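Local coordinates for spike protein P1 (Pseudoalteromonas phage pm2, PDB 2VVE) that forms the receptor-binding spikes at the fivefold vertices of the virion, at residues 105-110 with 222-227; 135-140 with 173-178; 219-222 with 227-230. One frame throughout, in Å; residues are numbered along the deposited sequence.

Interaction 1. Residues 105-110 with 222-227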
loop_
_atom_site.group_PDB
_atom_site.type_symbol
_atom_site.label_atom_id
_atom_site.label_comp_id
_atom_site.label_asym_id
_atom_site.label_seq_id
_atom_site.Cartn_x
_atom_site.Cartn_y
_atom_site.Cartn_z
ATOM N N ARG A 105 -12.657 0.211 29.905
ATOM C CA ARG A 105 -11.489 0.691 29.162
ATOM C C ARG A 105 -11.467 2.217 28.973
ATOM O O ARG A 105 -10.453 2.876 29.242
ATOM C CB ARG A 105 -11.426 -0.005 27.805
ATOM C CG ARG A 105 -10.185 0.343 27.024
ATOM C CD ARG A 105 -10.319 -0.068 25.542
ATOM N NE ARG A 105 -11.425 0.598 24.859
ATOM C CZ ARG A 105 -11.414 1.857 24.413
ATOM N NH1 ARG A 105 -10.352 2.634 24.575
ATOM N NH2 ARG A 105 -12.482 2.345 23.801
ATOM N N THR A 106 -12.578 2.770 28.490
ATOM C CA THR A 106 -12.660 4.207 28.219
ATOM C C THR A 106 -12.318 5.033 29.469
ATOM O O THR A 106 -11.543 5.988 29.394
ATOM C CB THR A 106 -14.040 4.590 27.648
ATOM O OG1 THR A 106 -14.227 3.893 26.413
ATOM C CG2 THR A 106 -14.135 6.094 27.396
ATOM N N ALA A 107 -12.855 4.629 30.614
ATOM C CA ALA A 107 -12.686 5.393 31.859
ATOM C C ALA A 107 -11.226 5.365 32.325
ATOM O O ALA A 107 -10.685 6.378 32.774
ATOM C CB ALA A 107 -13.613 4.859 32.936
ATOM N N LEU A 108 -10.580 4.217 32.173
ATOM C CA LEU A 108 -9.193 4.070 32.620
ATOM C C LEU A 108 -8.258 4.912 31.744
ATOM O O LEU A 108 -7.360 5.600 32.256
ATOM C CB LEU A 108 -8.776 2.594 32.677
ATOM C CG LEU A 108 -8.912 1.991 34.089
ATOM C CD1 LEU A 108 -10.361 2.020 34.644
ATOM C CD2 LEU A 108 -8.324 0.573 34.186
ATOM N N GLU A 109 -8.493 4.878 30.434
ATOM C CA GLU A 109 -7.699 5.675 29.497
ATOM C C GLU A 109 -7.939 7.168 29.747
ATOM O O GLU A 109 -7.000 7.963 29.700
ATOM C CB GLU A 109 -8.006 5.292 28.038
ATOM C CG GLU A 109 -7.609 3.870 27.677
ATOM C CD GLU A 109 -7.798 3.559 26.196
ATOM O OE1 GLU A 109 -7.981 4.500 25.395
ATOM O OE2 GLU A 109 -7.774 2.367 25.838
ATOM N N ALA A 110 -9.190 7.539 30.033
ATOM C CA ALA A 110 -9.545 8.944 30.278
ATOM C C ALA A 110 -8.802 9.509 31.495
ATOM O O ALA A 110 -8.545 10.715 31.587
ATOM C CB ALA A 110 -11.058 9.093 30.456
ATOM N N ASP A 222 -7.200 8.450 46.704
ATOM C CA ASP A 222 -8.504 8.197 46.121
ATOM C C ASP A 222 -8.291 7.469 44.806
ATOM O O ASP A 222 -7.154 7.370 44.326
ATOM C CB ASP A 222 -9.250 9.511 45.883
ATOM C CG ASP A 222 -10.741 9.310 45.640
ATOM O OD1 ASP A 222 -11.264 8.193 45.868
ATOM O OD2 ASP A 222 -11.396 10.280 45.211
ATOM N N TRP A 223 -9.373 6.958 44.225
ATOM C CA TRP A 223 -9.286 6.280 42.931
ATOM C C TRP A 223 -8.584 7.135 41.873
ATOM O O TRP A 223 -8.768 8.357 41.824
ATOM C CB TRP A 223 -10.670 5.812 42.468
ATOM C CG TRP A 223 -11.273 4.839 43.456
ATOM C CD1 TRP A 223 -12.309 5.068 44.293
ATOM C CD2 TRP A 223 -10.819 3.504 43.729
ATOM N NE1 TRP A 223 -12.563 3.952 45.066
ATOM C CE2 TRP A 223 -11.654 2.978 44.742
ATOM C CE3 TRP A 223 -9.791 2.699 43.207
ATOM C CZ2 TRP A 223 -11.496 1.677 45.253
ATOM C CZ3 TRP A 223 -9.634 1.401 43.711
ATOM C CH2 TRP A 223 -10.485 0.907 44.731
ATOM N N TYR A 224 -7.761 6.471 41.056
ATOM C CA TYR A 224 -6.940 7.085 39.992
ATOM C C TYR A 224 -5.696 7.843 40.497
ATOM O O TYR A 224 -4.883 8.310 39.692
ATOM C CB TYR A 224 -7.785 7.948 39.025
ATOM C CG TYR A 224 -8.891 7.193 38.305
ATOM C CD1 TYR A 224 -8.595 6.087 37.503
ATOM C CD2 TYR A 224 -10.224 7.592 38.407
ATOM C CE1 TYR A 224 -9.586 5.399 36.830
ATOM C CE2 TYR A 224 -11.237 6.901 37.740
ATOM C CZ TYR A 224 -10.905 5.800 36.957
ATOM O OH TYR A 224 -11.874 5.102 36.283
ATOM N N ASP A 225 -5.536 7.951 41.821
ATOM C CA ASP A 225 -4.301 8.499 42.406
ATOM C C ASP A 225 -3.209 7.448 42.330
ATOM O O ASP A 225 -3.500 6.262 42.156
ATOM C CB ASP A 225 -4.492 8.853 43.888
ATOM C CG ASP A 225 -5.243 10.174 44.109
ATOM O OD1 ASP A 225 -5.474 10.937 43.148
ATOM O OD2 ASP A 225 -5.613 10.434 45.265
ATOM N N GLU A 226 -1.956 7.870 42.488
ATOM C CA GLU A 226 -0.840 6.925 42.549
ATOM C C GLU A 226 -0.859 6.139 43.864
ATOM O O GLU A 226 -0.996 6.714 44.946
ATOM C CB GLU A 226 0.498 7.631 42.304
ATOM C CG GLU A 226 0.648 8.092 40.846
ATOM C CD GLU A 226 2.085 8.387 40.421
ATOM O OE1 GLU A 226 2.887 8.871 41.249
ATOM O OE2 GLU A 226 2.404 8.140 39.234
ATOM N N SER A 227 -0.775 4.818 43.738
ATOM C CA SER A 227 -0.851 3.895 44.872
ATOM C C SER A 227 0.527 3.698 45.490
ATOM O O SER A 227 1.446 4.465 45.213
ATOM C CB SER A 227 -1.461 2.555 44.440
ATOM O OG SER A 227 -0.579 1.825 43.605
#

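Interaction 2. Residues 135-140 with 173-178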
loop_
_atom_site.group_PDB
_atom_site.type_symbol
_atom_site.label_atom_id
_atom_site.label_comp_id
_atom_site.label_asym_id
_atom_site.label_seq_id
_atom_site.Cartn_x
_atom_site.Cartn_y
_atom_site.Cartn_z
ATOM N N VAL A 135 6.526 -6.938 41.007
ATOM C CA VAL A 135 5.699 -5.909 41.625
ATOM C C VAL A 135 6.332 -5.430 42.927
ATOM O O VAL A 135 6.721 -6.234 43.776
ATOM C CB VAL A 135 4.231 -6.415 41.859
ATOM C CG1 VAL A 135 3.399 -5.353 42.502
ATOM C CG2 VAL A 135 3.576 -6.825 40.554
ATOM N N ARG A 136 6.443 -4.113 43.064
ATOM C CA ARG A 136 7.061 -3.522 44.241
ATOM C C ARG A 136 6.051 -2.675 45.002
ATOM O O ARG A 136 5.517 -1.686 44.482
ATOM C CB ARG A 136 8.291 -2.687 43.848
ATOM C CG ARG A 136 9.045 -2.078 45.041
ATOM C CD ARG A 136 10.325 -1.427 44.604
ATOM N NE ARG A 136 11.193 -2.394 43.944
ATOM C CZ ARG A 136 12.171 -2.070 43.108
ATOM N NH1 ARG A 136 12.415 -0.795 42.825
ATOM N NH2 ARG A 136 12.896 -3.031 42.548
ATOM N N HIS A 137 5.802 -3.071 46.242
ATOM C CA HIS A 137 4.989 -2.280 47.154
ATOM C C HIS A 137 5.891 -1.515 48.122
ATOM O O HIS A 137 6.798 -2.086 48.728
ATOM C CB HIS A 137 4.014 -3.186 47.910
ATOM C CG HIS A 137 3.266 -4.131 47.021
ATOM N ND1 HIS A 137 2.244 -3.718 46.194
ATOM C CD2 HIS A 137 3.379 -5.471 46.842
ATOM C CE1 HIS A 137 1.766 -4.761 45.534
ATOM N NE2 HIS A 137 2.432 -5.837 45.914
ATOM N N LYS A 138 5.660 -0.215 48.236
ATOM C CA LYS A 138 6.406 0.618 49.184
ATOM C C LYS A 138 5.457 1.644 49.781
ATOM O O LYS A 138 4.888 2.467 49.051
ATOM C CB LYS A 138 7.596 1.294 48.484
ATOM C CG LYS A 138 8.538 2.068 49.401
ATOM C CD LYS A 138 9.722 2.615 48.601
ATOM C CE LYS A 138 10.782 3.242 49.492
ATOM N NZ LYS A 138 10.331 4.526 50.095
ATOM N N SER A 139 5.275 1.573 51.102
ATOM C CA SER A 139 4.351 2.451 51.815
ATOM C C SER A 139 5.026 3.341 52.863
ATOM O O SER A 139 4.567 4.456 53.103
ATOM C CB SER A 139 3.196 1.650 52.435
ATOM O OG SER A 139 3.642 0.742 53.430
ATOM N N LYS A 140 6.109 2.844 53.477
ATOM C CA LYS A 140 6.826 3.559 54.551
ATOM C C LYS A 140 7.286 4.955 54.135
ATOM O O LYS A 140 8.197 5.100 53.321
ATOM C CB LYS A 140 8.036 2.750 55.042
ATOM C CG LYS A 140 7.683 1.422 55.708
ATOM C CD LYS A 140 8.943 0.672 56.145
ATOM C CE LYS A 140 8.621 -0.494 57.076
ATOM N NZ LYS A 140 8.377 -0.030 58.481
ATOM N N THR A 173 -6.013 -11.571 39.048
ATOM C CA THR A 173 -5.189 -11.478 40.266
ATOM C C THR A 173 -4.582 -12.832 40.649
ATOM O O THR A 173 -5.084 -13.887 40.234
ATOM C CB THR A 173 -6.006 -10.944 41.478
ATOM O OG1 THR A 173 -7.148 -11.783 41.691
ATOM C CG2 THR A 173 -6.478 -9.495 41.252
ATOM N N SER A 174 -3.516 -12.805 41.452
ATOM C CA SER A 174 -2.917 -14.054 41.964
ATOM C C SER A 174 -2.548 -14.022 43.449
ATOM O O SER A 174 -2.383 -15.078 44.071
ATOM C CB SER A 174 -1.689 -14.454 41.136
ATOM O OG SER A 174 -0.563 -13.635 41.437
ATOM N N TYR A 175 -2.395 -12.825 44.013
ATOM C CA TYR A 175 -2.043 -12.675 45.443
ATOM C C TYR A 175 -2.567 -11.367 46.038
ATOM O O TYR A 175 -2.780 -10.380 45.322
ATOM C CB TYR A 175 -0.514 -12.766 45.671
ATOM C CG TYR A 175 0.255 -11.488 45.349
ATOM C CD1 TYR A 175 0.473 -10.503 46.324
ATOM C CD2 TYR A 175 0.766 -11.268 44.071
ATOM C CE1 TYR A 175 1.178 -9.328 46.026
ATOM C CE2 TYR A 175 1.467 -10.108 43.764
ATOM C CZ TYR A 175 1.665 -9.141 44.737
ATOM O OH TYR A 175 2.360 -8.001 44.400
ATOM N N GLY A 176 -2.775 -11.378 47.353
ATOM C CA GLY A 176 -2.939 -10.151 48.135
ATOM C C GLY A 176 -1.879 -10.116 49.225
ATOM O O GLY A 176 -1.375 -11.162 49.633
ATOM N N SER A 177 -1.539 -8.919 49.697
ATOM C CA SER A 177 -0.510 -8.768 50.739
ATOM C C SER A 177 -0.843 -7.614 51.669
ATOM O O SER A 177 -1.371 -6.586 51.239
ATOM C CB SER A 177 0.863 -8.538 50.092
ATOM O OG SER A 177 1.869 -8.312 51.062
ATOM N N THR A 178 -0.529 -7.782 52.950
ATOM C CA THR A 178 -0.792 -6.738 53.924
ATOM C C THR A 178 0.414 -6.558 54.828
ATOM O O THR A 178 1.028 -7.533 55.284
ATOM C CB THR A 178 -2.066 -7.037 54.762
ATOM O OG1 THR A 178 -3.158 -7.338 53.887
ATOM C CG2 THR A 178 -2.456 -5.838 55.610
#

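Interaction 3. Residues 219-222 with 227-230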
loop_
_atom_site.group_PDB
_atom_site.type_symbol
_atom_site.label_atom_id
_atom_site.label_comp_id
_atom_site.label_asym_id
_atom_site.label_seq_id
_atom_site.Cartn_x
_atom_site.Cartn_y
_atom_site.Cartn_z
ATOM N N VAL A 219 -3.350 10.197 53.994
ATOM C CA VAL A 219 -2.734 10.924 52.878
ATOM C C VAL A 219 -3.718 11.250 51.741
ATOM O O VAL A 219 -3.308 11.666 50.655
ATOM C CB VAL A 219 -1.442 10.208 52.361
ATOM C CG1 VAL A 219 -0.359 10.222 53.437
ATOM C CG2 VAL A 219 -1.736 8.767 51.905
ATOM N N GLN A 220 -5.011 11.069 52.013
ATOM C CA GLN A 220 -6.096 11.475 51.100
ATOM C C GLN A 220 -6.021 10.800 49.722
ATOM O O GLN A 220 -6.344 11.410 48.696
ATOM C CB GLN A 220 -6.156 13.006 50.955
ATOM C CG GLN A 220 -6.517 13.763 52.239
ATOM C CD GLN A 220 -5.378 13.804 53.244
ATOM O OE1 GLN A 220 -4.265 14.219 52.919
ATOM N NE2 GLN A 220 -5.650 13.366 54.470
ATOM N N HIS A 221 -5.595 9.539 49.705
ATOM C CA HIS A 221 -5.579 8.751 48.475
ATOM C C HIS A 221 -7.007 8.475 48.020
ATOM O O HIS A 221 -7.905 8.301 48.836
ATOM C CB HIS A 221 -4.805 7.440 48.675
ATOM C CG HIS A 221 -3.317 7.593 48.573
ATOM N ND1 HIS A 221 -2.465 6.513 48.468
ATOM C CD2 HIS A 221 -2.533 8.696 48.532
ATOM C CE1 HIS A 221 -1.218 6.945 48.385
ATOM N NE2 HIS A 221 -1.232 8.265 48.422
ATOM N N ASP A 222 -7.200 8.450 46.704
ATOM C CA ASP A 222 -8.504 8.197 46.121
ATOM C C ASP A 222 -8.291 7.469 44.806
ATOM O O ASP A 222 -7.154 7.370 44.326
ATOM C CB ASP A 222 -9.250 9.511 45.883
ATOM C CG ASP A 222 -10.741 9.310 45.640
ATOM O OD1 ASP A 222 -11.264 8.193 45.868
ATOM O OD2 ASP A 222 -11.396 10.280 45.211
ATOM N N SER A 227 -0.775 4.818 43.738
ATOM C CA SER A 227 -0.851 3.895 44.872
ATOM C C SER A 227 0.527 3.698 45.490
ATOM O O SER A 227 1.446 4.465 45.213
ATOM C CB SER A 227 -1.461 2.555 44.440
ATOM O OG SER A 227 -0.579 1.825 43.605
ATOM N N PHE A 228 0.653 2.682 46.345
ATOM C CA PHE A 228 1.949 2.266 46.860
ATOM C C PHE A 228 2.522 1.090 46.061
ATOM O O PHE A 228 3.460 0.434 46.501
ATOM C CB PHE A 228 1.819 1.877 48.334
ATOM C CG PHE A 228 1.239 2.959 49.186
ATOM C CD1 PHE A 228 1.997 4.079 49.526
ATOM C CD2 PHE A 228 -0.063 2.856 49.661
ATOM C CE1 PHE A 228 1.450 5.090 50.330
ATOM C CE2 PHE A 228 -0.619 3.859 50.450
ATOM C CZ PHE A 228 0.146 4.981 50.787
ATOM N N THR A 229 1.970 0.848 44.874
ATOM C CA THR A 229 2.319 -0.322 44.070
ATOM C C THR A 229 2.940 0.106 42.757
ATOM O O THR A 229 2.407 0.987 42.093
ATOM C CB THR A 229 1.046 -1.172 43.808
ATOM O OG1 THR A 229 0.559 -1.675 45.064
ATOM C CG2 THR A 229 1.326 -2.351 42.861
ATOM N N THR A 230 4.069 -0.515 42.402
ATOM C CA THR A 230 4.743 -0.258 41.127
ATOM C C THR A 230 4.985 -1.555 40.350
ATOM O O THR A 230 5.531 -2.532 40.892
ATOM C CB THR A 230 6.099 0.479 41.334
ATOM O OG1 THR A 230 5.888 1.696 42.063
ATOM C CG2 THR A 230 6.778 0.798 39.981
#

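Interaction 1. Residues 105-110 with 222-227
The phenol ring of Y224 meets the helix 105-110 with its hydroxyl end, and what lies around it is unevenly spread: L108 CD1 sits at the ring edge, close to the ring plane, while A107 O approaches obliquely. L108 CD1 is 4.1 Å from Y224 CE1 and 3.8 Å from Y224 OH, so one methyl of the leucine touches both the rim of the ring and its tip. The two side chains cross at about a right angle. A107 adds its single methyl, with CB 3.8 Å from Y224 OH. These meetings are van der Waals in character, and they bury little surface. CB of Y224 points toward the helix, and CG anti to the carbonyl carbon (chi1 -60°) brings the hydroxyl to its flank.

Y224 occupies the third position of a type II beta turn running from D222 to D225, with positive phi (75°). D225 N closes the turn on D222 O at 3.0 Å, and D222 N in turn donates to D225 OD2 at 2.9 Å, so D222 and D225 are joined twice. On the helix, R105 NH1 reaches E109 OE2 at 2.9 Å in a salt bridge one turn apart. The bond lies in the guanidinium plane but meets the carboxylate from above its own plane, and R203 makes a second salt bridge to the same oxygen.

L108 also packs on Y158, L169 and F205, from strands 151-160, 169-172 and 200-208. R105 holds the adjoining loop through T166 and D167. The helix thus rests on one sheet of the domain, and the tip of Y224 touches its flank from the loop leading into strand 229-236.

Interaction 2. Residues 135-140 with 173-178
V135 and H137 lie on an extended strand that turns both CB atoms toward 173-178, yet the backbones stay well apart, 9.2 Å between H137 CA and S177 CA, so the gap is spanned by side chains. The chief link is a hydrogen bond of 2.6 Å between H137 NE2 and Y175 OH, in which either atom could be the donor (angle 153°). The two side chains come from opposite directions and join rim to rim: the hydroxyl lies near the plane of the imidazole at its edge, and NE2 lies in the plane of the phenol ring. The planes themselves are steeply inclined, at 72°, and neither ring covers the face of the other. Y175 CG is placed between the backbone N and the carbonyl carbon (chi1 79°), which sends the ring inward from the loop between strands 169-172 and 177-179.

The two segments belong to the two facing sheets of a beta sandwich. The strand order of the two sheets is consistent with a jelly roll, in which strand 129-137 would be strand D of the BIDG sheet and 169-172 and 177-179 would form strand F of the CHEF sheet. H137 and Y175 therefore tie one sheet to the other.

V135 closes in on the same hydroxyl with apolar atoms, its CG1 3.4 Å and its CB 3.5 Å from Y175 OH. The oxygen thus meets the valine methyl and the imidazole nitrogen side by side, and has a weak hydrogen bond with N189 ND2. At the far side of the imidazole, H137 ND1 is bonded to T229 OG1 on the neighbouring strand 229-236. With both ring nitrogens engaged, the rotation of this buried imidazole is fixed, and the ring of H181 meets it as well.

Interaction 3. Residues 219-222 with 227-230
From its CB, which points toward 227-230, the side chain of H221 runs into a buried imidazole that lies against the ring of F228. CG is anti to the carbonyl carbon (chi1 -81°), beside the backbone N. On one branch, ND1 is 3.8 Å from F228 CZ and is hydrogen-bonded with Y99 OH. On the other, CD2 carries V219 CG2 above the ring plane, 3.5 Å away and offset toward the rim. CE1 makes the closest approach, 3.4 Å from F228 CZ, and lies over one face of the phenylalanine. The planes are inclined by 31° and the centroids are 4.9 Å apart, so the rings lean against each other at a slant. At the tip, NE2 bonds D143 OD2, whose negative charge may favour a protonated imidazole.

V219 CG2 is also near F228 CZ, at 4.4 Å, so the valine touches both rings. S227 OG accepts from T229 N at 3.0 Å, an ST turn with F228 at its centre. Q220, with positive phi (59°), is the first residue to leave the helical conformation after helix 213-219. These residues lie in the connection from helix 213-219 to strand 229-236 of the jelly-roll-like domain, near the calcium site of S150, D212 and D214; the F228 side chain is about 9 Å from the metal.

In the fold
Interactions 1 and 3 end on the same loop, sharing D222 and S227, but differ in place: interaction 1 is partly buried and made by van der Waals contact alone across its segments, whereas interaction 3 is buried and aromatic, with its histidine held by polar partners outside. Interaction 2, also buried, spans the facing sheets and is the one with a hydrogen bond between its segments. Interactions 2 and 3 reach the same sheet, where strands 129-137 and 229-236 pair: R136 O lies 2.8 Å from T230 N, a probable hydrogen bond. Interaction 2 is nested within the chain loop closed by interaction 1, though the two do not touch.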